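Local coordinates for protein type III effector (PDB 2QHQ) that is of unknown function but belongs to the HopJ family, named for type III effectors, proteins that bacteria secrete into host cells, at residues T44-T49 with I115-S120; E90-H95 with N103-M108. All coordinates share one frame; numbering follows the deposited sequence.

How the contacts relate
Both contacts lie toward the outside of this small HopJ-family chain, their centres about 20 Å apart, and each mixes buried with exposed residues. Contact 1 pairs strand 48-50 with strand 115-117 mainly through backbone hydrogen bonds, continued past the last strand pair by one more backbone bond and two waters. Contact 2 has no backbone pairing between its segments; there helix 86-92, with the turn after it, meets helix 102-110 through apolar side chains, and one arginine closes the junction by reaching a backbone carbonyl. The two are joined inside the fold, because strand 115-117 follows helix 102-110 in the chain, Phe-48 packs on Asn-103, and Ile-115 packs on Phe-107.

Contact 1 of 2, residues T44-T49 with I115-S120; sequences TPAAFT and IQFETS
Thr-49 and Gln-116 form the hydrogen-bonded pair of an antiparallel ladder that joins strand 48-50, the middle of a three-stranded sheet, to strand 115-117. Thr-49 N donates to Gln-116 O at 2.8 Å, and Gln-116 N to Thr-49 O at 3.0 Å. In the conformer given, one of two deposited for Thr-49, their side chains run side by side in the same direction, with Thr-49 OG1 close to Gln-116 CB.

Next comes the non-hydrogen-bonded pair, Phe-48 with Phe-117, on the face turned toward helix 67-72. The two rings are nearly parallel, 17° between planes, but slid so far apart that they barely overlap. What covers a face of the Phe-117 ring is Phe-48 CB, 3.9 Å from its centroid, while Ala-46 CB sits at the ring's edge. The edge of the Phe-48 ring meets Ile-115 CD1, and Cys-64 touches both phenylalanines.

Past the strands, Glu-118 N still binds Ala-47 O, at 2.9 Å and almost straight (174° at the hydrogen). Ala-47 N is satisfied through a water, which donates in turn to Glu-118 OE1; the extended glutamate chain brings OE1 close to Ala-47 CB. Thr-119 fares differently: its N and O are buried here without a partner, O lying 3.4 Å from Ala-46 CB. Beyond it a second water bridges the two segments, donating to Pro-45 O at 2.6 Å and to Ser-120 O at 2.7 Å.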
ATOM      1  N   THR B  44      13.553   4.702  -8.251  1.00 12.82           N
ATOM      2  CA  THR B  44      14.871   4.219  -7.906  1.00 14.25           C
ATOM      3  C   THR B  44      14.802   2.723  -7.608  1.00 11.60           C
ATOM      4  O   THR B  44      13.839   2.246  -6.972  1.00 11.89           O
ATOM      5  CB  THR B  44      15.494   5.006  -6.742  1.00 14.69           C
ATOM      6  OG1 THR B  44      14.608   4.994  -5.638  1.00 18.51           O
ATOM      7  CG2 THR B  44      15.730   6.464  -7.118  1.00 18.01           C
ATOM      8  N   PRO B  45      15.804   1.958  -8.091  1.00 11.36           N
ATOM      9  CA  PRO B  45      15.710   0.503  -7.952  1.00 11.04           C
ATOM     10  C   PRO B  45      15.690   0.047  -6.492  1.00 10.82           C
ATOM     11  O   PRO B  45      16.249   0.730  -5.616  1.00 10.78           O
ATOM     12  CB  PRO B  45      16.992   0.000  -8.635  1.00 11.19           C
ATOM     13  CG  PRO B  45      17.951   1.128  -8.544  1.00 10.57           C
ATOM     14  CD  PRO B  45      17.056   2.360  -8.761  1.00 10.61           C
ATOM     15  N   ALA B  46      15.051  -1.091  -6.248  1.00 11.10           N
ATOM     16  CA  ALA B  46      14.888  -1.638  -4.893  1.00 10.67           C
ATOM     17  C   ALA B  46      14.766  -3.135  -4.969  1.00 10.73           C
ATOM     18  O   ALA B  46      14.031  -3.665  -5.818  1.00  9.83           O
ATOM     19  CB  ALA B  46      13.635  -1.057  -4.234  1.00 11.00           C
ATOM     20  N   ALA B  47      15.463  -3.826  -4.058  1.00 10.29           N
ATOM     21  CA  ALA B  47      15.277  -5.276  -3.918  1.00 11.01           C
ATOM     22  C   ALA B  47      13.930  -5.542  -3.266  1.00 11.23           C
ATOM     23  O   ALA B  47      13.498  -4.790  -2.383  1.00 11.34           O
ATOM     24  CB  ALA B  47      16.403  -5.884  -3.065  1.00 10.70           C
ATOM     25  N   PHE B  48      13.253  -6.596  -3.717  1.00 11.29           N
ATOM     26  CA  PHE B  48      12.007  -7.014  -3.057  1.00 11.63           C
ATOM     27  C   PHE B  48      11.757  -8.496  -3.202  1.00 12.26           C
ATOM     28  O   PHE B  48      12.110  -9.089  -4.219  1.00 12.29           O
ATOM     29  CB  PHE B  48      10.793  -6.197  -3.546  1.00 11.71           C
ATOM     30  CG  PHE B  48      10.284  -6.560  -4.936  1.00 12.18           C
ATOM     31  CD1 PHE B  48       9.087  -7.276  -5.094  1.00 12.73           C
ATOM     32  CD2 PHE B  48      10.959  -6.112  -6.081  1.00  9.86           C
ATOM     33  CE1 PHE B  48       8.581  -7.571  -6.390  1.00 11.06           C
ATOM     34  CE2 PHE B  48      10.467  -6.385  -7.373  1.00 10.37           C
ATOM     35  CZ  PHE B  48       9.271  -7.116  -7.523  1.00 12.33           C
ATOM     36  N   THR B  49      11.165  -9.076  -2.159  1.00 12.28           N
ATOM     37  CA  THR B  49      10.753 -10.469  -2.216  0.50 12.50           C
ATOM     38  C   THR B  49       9.276 -10.510  -2.537  1.00 12.68           C
ATOM     39  O   THR B  49       8.539  -9.565  -2.258  1.00 12.51           O
ATOM     40  CB  THR B  49      11.035 -11.224  -0.910  0.50 12.75           C
ATOM     41  OG1 THR B  49      10.628 -10.419   0.205  0.50 12.89           O
ATOM     42  CG2 THR B  49      12.523 -11.543  -0.801  0.50 12.31           C
ATOM     43  N   ILE B 115       4.757  -9.855  -0.250  1.00 12.21           N
ATOM     44  CA  ILE B 115       5.625  -8.793  -0.781  1.00 12.10           C
ATOM     45  C   ILE B 115       6.417  -8.170   0.363  1.00 12.10           C
ATOM     46  O   ILE B 115       5.850  -7.889   1.405  1.00 11.97           O
ATOM     47  CB  ILE B 115       4.795  -7.684  -1.488  1.00 11.58           C
ATOM     48  CG1 ILE B 115       4.234  -8.189  -2.840  1.00 11.30           C
ATOM     49  CG2 ILE B 115       5.624  -6.372  -1.632  1.00 11.92           C
ATOM     50  CD1 ILE B 115       5.293  -8.409  -3.936  1.00 12.68           C
ATOM     51  N   GLN B 116       7.718  -7.953   0.168  1.00 12.65           N
ATOM     52  CA  GLN B 116       8.528  -7.210   1.135  1.00 12.55           C
ATOM     53  C   GLN B 116       9.604  -6.460   0.369  1.00 12.64           C
ATOM     54  O   GLN B 116      10.456  -7.086  -0.268  1.00 12.62           O
ATOM     55  CB  GLN B 116       9.170  -8.162   2.146  1.00 13.32           C
ATOM     56  CG  GLN B 116      10.155  -7.504   3.120  1.00 17.33           C
ATOM     57  CD  GLN B 116       9.651  -7.439   4.547  1.00 20.63           C
ATOM     58  OE1 GLN B 116       8.499  -7.774   4.846  1.00 22.08           O
ATOM     59  NE2 GLN B 116      10.533  -7.035   5.451  1.00 21.99           N
ATOM     60  N   PHE B 117       9.530  -5.134   0.399  1.00 12.25           N
ATOM     61  CA  PHE B 117      10.579  -4.276  -0.180  1.00 12.37           C
ATOM     62  C   PHE B 117      11.694  -4.038   0.820  1.00 12.78           C
ATOM     63  O   PHE B 117      11.442  -3.857   2.025  1.00 11.89           O
ATOM     64  CB  PHE B 117       9.991  -2.925  -0.584  1.00 12.09           C
ATOM     65  CG  PHE B 117       9.327  -2.924  -1.926  1.00 12.96           C
ATOM     66  CD1 PHE B 117      10.035  -2.524  -3.054  1.00 12.42           C
ATOM     67  CD2 PHE B 117       7.983  -3.279  -2.062  1.00 13.70           C
ATOM     68  CE1 PHE B 117       9.440  -2.489  -4.306  1.00 13.59           C
ATOM     69  CE2 PHE B 117       7.378  -3.267  -3.324  1.00 14.52           C
ATOM     70  CZ  PHE B 117       8.118  -2.860  -4.451  1.00 14.47           C
ATOM     71  N   GLU B 118      12.931  -4.012   0.321  1.00 12.65           N
ATOM     72  CA  GLU B 118      14.078  -3.647   1.124  1.00 14.57           C
ATOM     73  C   GLU B 118      14.125  -2.140   1.357  1.00 14.16           C
ATOM     74  O   GLU B 118      14.520  -1.675   2.428  1.00 13.86           O
ATOM     75  CB  GLU B 118      15.384  -4.152   0.471  1.00 14.33           C
ATOM     76  CG  GLU B 118      16.591  -3.879   1.347  1.00 17.22           C
ATOM     77  CD  GLU B 118      17.937  -4.299   0.745  1.00 19.44           C
ATOM     78  OE1 GLU B 118      18.200  -4.025  -0.448  1.00 24.92           O
ATOM     79  OE2 GLU B 118      18.763  -4.859   1.506  1.00 24.98           O
ATOM     80  N   THR B 119      13.686  -1.385   0.350  1.00 13.53           N
ATOM     81  CA  THR B 119      13.626   0.057   0.426  1.00 14.11           C
ATOM     82  C   THR B 119      12.589   0.547  -0.589  1.00 13.45           C
ATOM     83  O   THR B 119      12.075  -0.243  -1.365  1.00 13.07           O
ATOM     84  CB  THR B 119      15.010   0.668   0.171  1.00 14.45           C
ATOM     85  OG1 THR B 119      14.978   2.067   0.490  1.00 18.87           O
ATOM     86  CG2 THR B 119      15.464   0.398  -1.262  1.00 13.57           C
ATOM     87  N   SER B 120      12.274   1.834  -0.563  1.00 13.96           N
ATOM     88  CA  SER B 120      11.215   2.358  -1.435  1.00 14.59           C
ATOM     89  C   SER B 120      11.734   2.627  -2.838  1.00 13.28           C
ATOM     90  O   SER B 120      12.888   3.026  -3.027  1.00 12.45           O
ATOM     91  CB  SER B 120      10.570   3.607  -0.846  1.00 15.55           C
ATOM     92  OG  SER B 120      11.543   4.531  -0.477  1.00 20.32           O
TER
HETATM   93  O   HOH W   1      15.443   2.314  -3.734  1.00 30.82           O
HETATM   94  O   HOH W   2      17.196  -2.488  -2.219  1.00 17.13           O

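Contact 2 of 2, residues E90-H95 with N103-M108; sequences EDVLLH and NIRNFM. With ACT (acetate ion), chain C.
Val-92 and Arg-105 meet tip to tip where two consecutive helices of this fold, richer in helix than in strand, pack against each other: 86-92 and 102-110. The turn at 90-92 is of the wider pi type, and the chain beyond it curls so that the carbonyl of His-95 faces the second helix.

Val-92 fills the junction with both its methyls. CG1, anti to the backbone N (chi1 173°), touches the selenium of the selenomethionine Met-108, SE, at 3.6 Å; CG2 packs on Ile-104 CG2 at 3.8 Å. Ile-104 is in turn covered by Phe-87 and Leu-81. At the outer side Met-108 CE reaches Leu-93 CD2, and Tyr-88 touches both residues.

Arg-105 is the long arm of the contact. Its CB starts out beside the first helix rather than pointing at it, and CG is the first atom to meet it, lying against Val-92 CG1 at 3.9 Å. From CG to NE the chain is extended, with NE passing near Val-92 CG2. The rotation about CD-NE (chi4 -83°) turns CZ out of the line of the chain, and the guanidinium lies over Val-92, with CG1 against one face toward the rim. NH2 donates to His-95 O at 3.0 Å, the oxygen lying 15° out of the guanidinium plane, while NH1 adds a weak bond to the same oxygen. A salt bridge from NH2 to Asp-100 gives the charge a second partner.

His-95 itself has Leu-94 CB over the centre of one ring face. Its ND1 makes a weak bond to Asp-91 O, and on the other ring nitrogen NE2 donates to an acetate, probably from the crystallisation liquor, at 3.0 Å from its atom O.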
ATOM      1  N   GLU B  90      -3.349 -12.004 -20.542  1.00 11.82           N
ATOM      2  CA  GLU B  90      -3.039 -12.913 -21.665  1.00 12.38           C
ATOM      3  C   GLU B  90      -1.915 -13.863 -21.319  1.00 12.41           C
ATOM      4  O   GLU B  90      -2.129 -15.075 -21.249  1.00 12.30           O
ATOM      5  CB  GLU B  90      -2.644 -12.146 -22.942  1.00 13.11           C
ATOM      6  CG  GLU B  90      -3.765 -11.369 -23.575  1.00 13.05           C
ATOM      7  CD  GLU B  90      -3.354 -10.583 -24.831  1.00 14.66           C
ATOM      8  OE1 GLU B  90      -2.166 -10.599 -25.280  1.00 12.26           O
ATOM      9  OE2 GLU B  90      -4.251  -9.929 -25.379  1.00 16.32           O
ATOM     10  N   ASP B  91      -0.715 -13.314 -21.112  1.00 11.41           N
ATOM     11  CA  ASP B  91       0.492 -14.137 -20.974  1.00 12.00           C
ATOM     12  C   ASP B  91       0.305 -15.124 -19.821  1.00 11.07           C
ATOM     13  O   ASP B  91       0.588 -16.333 -19.949  1.00 11.13           O
ATOM     14  CB  ASP B  91       1.741 -13.265 -20.709  1.00 12.39           C
ATOM     15  CG  ASP B  91       2.192 -12.456 -21.918  1.00 19.66           C
ATOM     16  OD1 ASP B  91       1.335 -11.844 -22.571  1.00 19.22           O
ATOM     17  OD2 ASP B  91       3.429 -12.430 -22.211  1.00 23.58           O
ATOM     18  N   VAL B  92      -0.217 -14.626 -18.700  1.00  9.96           N
ATOM     19  CA  VAL B  92      -0.296 -15.468 -17.531  1.00  9.86           C
ATOM     20  C   VAL B  92      -1.616 -16.233 -17.451  1.00 10.06           C
ATOM     21  O   VAL B  92      -1.598 -17.456 -17.333  1.00 10.54           O
ATOM     22  CB  VAL B  92      -0.031 -14.672 -16.210  1.00  8.88           C
ATOM     23  CG1 VAL B  92      -0.292 -15.557 -15.023  1.00 10.93           C
ATOM     24  CG2 VAL B  92       1.436 -14.187 -16.156  1.00 10.08           C
ATOM     25  N   LEU B  93      -2.746 -15.525 -17.494  1.00  9.79           N
ATOM     26  CA  LEU B  93      -4.044 -16.170 -17.246  1.00  9.92           C
ATOM     27  C   LEU B  93      -4.414 -17.210 -18.302  1.00 10.54           C
ATOM     28  O   LEU B  93      -5.043 -18.211 -17.974  1.00 10.55           O
ATOM     29  CB  LEU B  93      -5.197 -15.164 -17.079  1.00  9.81           C
ATOM     30  CG  LEU B  93      -5.228 -14.350 -15.779  1.00 10.58           C
ATOM     31  CD1 LEU B  93      -6.465 -13.452 -15.764  1.00 12.81           C
ATOM     32  CD2 LEU B  93      -5.176 -15.222 -14.522  1.00 10.96           C
ATOM     33  N   LEU B  94      -4.023 -16.978 -19.557  1.00  9.67           N
ATOM     34  CA  LEU B  94      -4.396 -17.887 -20.641  1.00  9.88           C
ATOM     35  C   LEU B  94      -3.447 -19.082 -20.743  1.00 10.32           C
ATOM     36  O   LEU B  94      -3.757 -20.073 -21.402  1.00  9.53           O
ATOM     37  CB  LEU B  94      -4.451 -17.151 -21.992  1.00 10.20           C
ATOM     38  CG  LEU B  94      -5.456 -15.988 -22.038  1.00  9.52           C
ATOM     39  CD1 LEU B  94      -5.383 -15.298 -23.385  1.00 10.60           C
ATOM     40  CD2 LEU B  94      -6.877 -16.459 -21.720  1.00  9.82           C
ATOM     41  N   HIS B  95      -2.281 -18.969 -20.106  1.00 10.82           N
ATOM     42  CA  HIS B  95      -1.239 -19.983 -20.254  1.00 11.52           C
ATOM     43  C   HIS B  95      -0.682 -20.322 -18.893  1.00 11.81           C
ATOM     44  O   HIS B  95       0.451 -19.933 -18.557  1.00 12.27           O
ATOM     45  CB  HIS B  95      -0.140 -19.495 -21.198  1.00 12.46           C
ATOM     46  CG  HIS B  95      -0.661 -18.952 -22.488  1.00 15.61           C
ATOM     47  ND1 HIS B  95      -0.624 -17.612 -22.797  1.00 19.27           N
ATOM     48  CD2 HIS B  95      -1.297 -19.559 -23.517  1.00 15.75           C
ATOM     49  CE1 HIS B  95      -1.156 -17.426 -23.993  1.00 20.22           C
ATOM     50  NE2 HIS B  95      -1.586 -18.589 -24.445  1.00 18.42           N
ATOM     51  N   ASN B 103       7.017 -12.758 -11.294  1.00 12.80           N
ATOM     52  CA  ASN B 103       6.426 -11.892 -10.275  1.00 12.48           C
ATOM     53  C   ASN B 103       4.901 -11.873 -10.295  1.00 11.90           C
ATOM     54  O   ASN B 103       4.280 -11.878  -9.253  1.00 11.76           O
ATOM     55  CB  ASN B 103       7.013 -10.493 -10.330  1.00 12.55           C
ATOM     56  CG  ASN B 103       8.384 -10.436  -9.705  1.00 12.90           C
ATOM     57  OD1 ASN B 103       8.512 -10.522  -8.495  1.00 13.19           O
ATOM     58  ND2 ASN B 103       9.421 -10.289 -10.536  1.00 12.66           N
ATOM     59  N   ILE B 104       4.305 -11.844 -11.482  1.00 11.87           N
ATOM     60  CA  ILE B 104       2.841 -11.943 -11.575  1.00 11.40           C
ATOM     61  C   ILE B 104       2.363 -13.282 -11.023  1.00 11.13           C
ATOM     62  O   ILE B 104       1.437 -13.328 -10.212  1.00 11.48           O
ATOM     63  CB  ILE B 104       2.332 -11.787 -13.041  1.00 10.53           C
ATOM     64  CG1 ILE B 104       2.723 -10.414 -13.596  1.00 12.12           C
ATOM     65  CG2 ILE B 104       0.818 -11.966 -13.109  1.00 11.78           C
ATOM     66  CD1 ILE B 104       2.330 -10.219 -15.114  1.00 12.12           C
ATOM     67  N   ARG B 105       3.015 -14.370 -11.445  1.00 10.74           N
ATOM     68  CA  ARG B 105       2.585 -15.711 -11.048  1.00 10.36           C
ATOM     69  C   ARG B 105       2.715 -15.928  -9.541  1.00 10.89           C
ATOM     70  O   ARG B 105       1.848 -16.524  -8.952  1.00 11.84           O
ATOM     71  CB  ARG B 105       3.329 -16.785 -11.837  1.00  9.60           C
ATOM     72  CG  ARG B 105       3.035 -16.735 -13.334  1.00 10.20           C
ATOM     73  CD  ARG B 105       3.867 -17.753 -14.119  1.00 11.21           C
ATOM     74  NE  ARG B 105       3.585 -17.601 -15.553  1.00 11.19           N
ATOM     75  CZ  ARG B 105       2.549 -18.147 -16.191  1.00 12.40           C
ATOM     76  NH1 ARG B 105       1.650 -18.915 -15.552  1.00 12.05           N
ATOM     77  NH2 ARG B 105       2.404 -17.916 -17.485  1.00 11.33           N
ATOM     78  N   ASN B 106       3.764 -15.383  -8.935  1.00 11.65           N
ATOM     79  CA  ASN B 106       3.944 -15.478  -7.492  1.00 12.06           C
ATOM     80  C   ASN B 106       2.947 -14.639  -6.730  1.00 12.35           C
ATOM     81  O   ASN B 106       2.406 -15.074  -5.727  1.00 12.39           O
ATOM     82  CB  ASN B 106       5.374 -15.138  -7.067  1.00 12.90           C
ATOM     83  CG  ASN B 106       6.287 -16.359  -7.084  1.00 15.48           C
ATOM     84  OD1 ASN B 106       6.313 -17.156  -6.130  1.00 18.15           O
ATOM     85  ND2 ASN B 106       7.007 -16.534  -8.173  1.00 17.07           N
ATOM     86  N   PHE B 107       2.678 -13.447  -7.232  1.00 11.34           N
ATOM     87  CA  PHE B 107       1.787 -12.535  -6.522  1.00 12.13           C
ATOM     88  C   PHE B 107       0.355 -13.086  -6.537  1.00 13.33           C
ATOM     89  O   PHE B 107      -0.392 -12.885  -5.589  1.00 13.48           O
ATOM     90  CB  PHE B 107       1.866 -11.152  -7.155  1.00 12.04           C
ATOM     91  CG  PHE B 107       1.068 -10.092  -6.436  1.00 11.23           C
ATOM     92  CD1 PHE B 107       1.548  -9.518  -5.256  1.00 11.93           C
ATOM     93  CD2 PHE B 107      -0.143  -9.639  -6.962  1.00 12.01           C
ATOM     94  CE1 PHE B 107       0.814  -8.511  -4.603  1.00 13.35           C
ATOM     95  CE2 PHE B 107      -0.883  -8.633  -6.310  1.00 11.18           C
ATOM     96  CZ  PHE B 107      -0.399  -8.074  -5.132  1.00 10.25           C
HETATM   97  N   MSE B 108      -0.027 -13.764  -7.623  1.00 14.08           N
HETATM   98  CA  MSE B 108      -1.319 -14.465  -7.675  1.00 16.91           C
HETATM   99  C   MSE B 108      -1.526 -15.467  -6.541  1.00 16.03           C
HETATM  100  O   MSE B 108      -2.671 -15.718  -6.099  1.00 17.26           O
HETATM  101  CB  MSE B 108      -1.429 -15.193  -9.020  1.00 16.08           C
HETATM  102  CG  MSE B 108      -1.910 -14.314 -10.118  1.00 17.57           C
HETATM  103 SE   MSE B 108      -1.711 -15.353 -11.767  1.00 24.40          SE
HETATM  104  CE  MSE B 108      -3.224 -16.546 -11.564  1.00 17.49           C
TER
HETATM  105  C   ACT C 201      -3.161 -18.712 -27.885  1.00 26.38           C
HETATM  106  O   ACT C 201      -3.522 -18.604 -26.686  1.00 26.29           O
HETATM  107  OXT ACT C 201      -4.078 -18.691 -28.740  1.00 26.28           O
HETATM  108  CH3 ACT C 201      -1.717 -18.850 -28.272  1.00 25.98           C